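Local coordinates for uncharacterized conserved protein (Methanopyrus kandleri AV19, PDB 2QYA), which is of unknown function and belongs to a conserved family of uncharacterised proteins, DUF424, at residues A[4-9]-A[46-52]. The protein carries 2 engineered substitutions. Coordinates in Å, arbitrary orientation, origin at the centre of the assembly. Numbering follows the deposited sequence.
Engineered in segment 46-52: Met-50 (natural residue Leu).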
loop_
_atom_site.group_PDB
_atom_site.type_symbol
_atom_site.label_atom_id
_atom_site.label_comp_id
_atom_site.label_asym_id
_atom_site.label_seq_id
_atom_site.Cartn_x
_atom_site.Cartn_y
_atom_site.Cartn_z
ATOM N N ALA A 4 5.997 -14.541 -22.823
ATOM C CA ALA A 4 5.727 -13.116 -22.488
ATOM C C ALA A 4 4.958 -13.037 -21.152
ATOM O O ALA A 4 3.737 -13.249 -21.132
ATOM C CB ALA A 4 4.909 -12.526 -23.576
ATOM N N ARG A 5 5.652 -12.749 -20.057
ATOM C CA ARG A 5 5.043 -12.912 -18.724
ATOM C C ARG A 5 5.140 -11.694 -17.798
ATOM O O ARG A 5 6.159 -11.018 -17.713
ATOM C CB ARG A 5 5.630 -14.136 -17.984
ATOM C CG ARG A 5 5.299 -15.510 -18.568
ATOM C CD ARG A 5 3.931 -16.003 -18.139
ATOM N NE ARG A 5 3.748 -17.402 -18.493
ATOM C CZ ARG A 5 3.877 -18.431 -17.654
ATOM N NH1 ARG A 5 4.180 -18.256 -16.367
ATOM N NH2 ARG A 5 3.693 -19.650 -18.116
ATOM N N VAL A 6 4.082 -11.476 -17.042
ATOM C CA VAL A 6 4.096 -10.426 -16.041
ATOM C C VAL A 6 3.948 -11.009 -14.614
ATOM O O VAL A 6 3.135 -11.895 -14.400
ATOM C CB VAL A 6 2.979 -9.419 -16.382
ATOM C CG1 VAL A 6 1.612 -9.975 -15.977
ATOM C CG2 VAL A 6 3.236 -8.104 -15.762
ATOM N N LEU A 7 4.713 -10.494 -13.648
ATOM C CA LEU A 7 4.541 -10.847 -12.221
ATOM C C LEU A 7 3.455 -10.008 -11.519
ATOM O O LEU A 7 3.474 -8.750 -11.546
ATOM C CB LEU A 7 5.877 -10.698 -11.469
ATOM C CG LEU A 7 7.106 -11.371 -12.104
ATOM C CD1 LEU A 7 8.395 -10.910 -11.475
ATOM C CD2 LEU A 7 6.976 -12.894 -12.040
ATOM N N LEU A 8 2.487 -10.692 -10.911
ATOM C CA LEU A 8 1.447 -10.016 -10.142
ATOM C C LEU A 8 1.576 -10.392 -8.666
ATOM O O LEU A 8 1.576 -11.577 -8.286
ATOM C CB LEU A 8 0.059 -10.331 -10.679
ATOM C CG LEU A 8 -1.188 -9.746 -10.003
ATOM C CD1 LEU A 8 -1.195 -8.213 -9.882
ATOM C CD2 LEU A 8 -2.396 -10.173 -10.800
ATOM N N ASN A 9 1.713 -9.357 -7.844
ATOM C CA ASN A 9 1.896 -9.507 -6.429
ATOM C C ASN A 9 0.821 -8.651 -5.787
ATOM O O ASN A 9 0.854 -7.426 -5.935
ATOM C CB ASN A 9 3.314 -9.069 -6.067
ATOM C CG ASN A 9 3.650 -9.249 -4.567
ATOM O OD1 ASN A 9 2.904 -9.882 -3.810
ATOM N ND2 ASN A 9 4.783 -8.667 -4.146
ATOM N N SER A 46 7.957 -9.738 -6.858
ATOM C CA SER A 46 8.041 -11.185 -6.900
ATOM C C SER A 46 6.636 -11.651 -6.825
ATOM O O SER A 46 6.113 -11.835 -5.731
ATOM C CB SER A 46 8.790 -11.737 -5.688
ATOM O OG SER A 46 8.009 -11.515 -4.511
ATOM N N GLY A 47 6.009 -11.837 -7.967
ATOM C CA GLY A 47 4.606 -12.160 -7.966
ATOM C C GLY A 47 4.324 -13.497 -8.574
ATOM O O GLY A 47 5.244 -14.257 -8.878
ATOM N N LYS A 48 3.051 -13.809 -8.709
ATOM C CA LYS A 48 2.659 -14.928 -9.523
ATOM C C LYS A 48 2.921 -14.575 -11.004
ATOM O O LYS A 48 2.489 -13.508 -11.489
ATOM C CB LYS A 48 1.187 -15.258 -9.298
ATOM C CG LYS A 48 0.640 -16.337 -10.231
ATOM C CD LYS A 48 -0.757 -16.780 -9.806
ATOM C CE LYS A 48 -1.328 -17.777 -10.809
ATOM N NZ LYS A 48 -2.545 -18.491 -10.321
ATOM N N SER A 49 3.623 -15.458 -11.711
ATOM C CA SER A 49 3.948 -15.213 -13.119
ATOM C C SER A 49 2.738 -15.558 -13.939
ATOM O O SER A 49 2.185 -16.659 -13.825
ATOM C CB SER A 49 5.186 -15.992 -13.563
ATOM O OG SER A 49 5.507 -15.797 -14.947
ATOM N N MET A 50 2.258 -14.596 -14.714
ATOM C CA MET A 50 1.107 -14.892 -15.561
ATOM C C MET A 50 1.120 -14.152 -16.890
ATOM O O MET A 50 1.948 -13.267 -17.136
ATOM C CB MET A 50 -0.232 -14.744 -14.800
ATOM C CG MET A 50 -0.604 -13.320 -14.305
ATOM S SD MET A 50 -1.787 -13.207 -12.903
ATOM C CE MET A 50 -3.259 -13.918 -13.456
ATOM N N GLU A 51 0.228 -14.592 -17.757
ATOM C CA GLU A 51 0.049 -14.050 -19.076
ATOM C C GLU A 51 -0.774 -12.760 -18.935
ATOM O O GLU A 51 -1.788 -12.738 -18.233
ATOM C CB GLU A 51 -0.673 -15.093 -19.952
ATOM C CG GLU A 51 -0.776 -14.763 -21.449
ATOM C CD GLU A 51 0.575 -14.764 -22.212
ATOM O OE1 GLU A 51 1.610 -15.262 -21.669
ATOM O OE2 GLU A 51 0.584 -14.259 -23.376
ATOM N N PRO A 52 -0.333 -11.690 -19.615
ATOM C CA PRO A 52 -0.913 -10.334 -19.557
ATOM C C PRO A 52 -2.438 -10.318 -19.485
ATOM O O PRO A 52 -3.003 -9.634 -18.635
ATOM C CB PRO A 52 -0.419 -9.672 -20.856
ATOM C CG PRO A 52 0.522 -10.691 -21.529
ATOM C CD PRO A 52 0.831 -11.749 -20.515
#
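Strand 48-50 is a short edge strand, one of the two outermost within this chain, of the mixed beta sheet, and it runs antiparallel to the start of strand 6-13. Two hydrogen-bonded pairs hold it: Val-6 N gives to Met-50 O (2.8 Å) and Met-50 N to Val-6 O (2.9 Å), then Leu-8 N to Lys-48 O (2.9 Å) and Lys-48 N to Leu-8 O (2.7 Å). Met-50, an engineered replacement for the natural Leu, has the most surface covered. It shares a face with Val-6 and Leu-8, its SD lying 3.7 Å from Leu-8 CD2, and all three side chains touch helix 52-66, which begins directly after Glu-51, its N-cap, and thus covers this face. On the other face Ser-49 sits beside Leu-7, Ser-49 CB to Leu-7 CD2 3.9 Å. Arg-5, just before strand 6-13, reaches across to residues 49-51, its CD 4.0 Å from Glu-51 N. Ser-49 OG also bonds to Glu-24, while it accepts a hydrogen bond from Arg-5 NH1 at 3.1 Å, near the guanidinium plane.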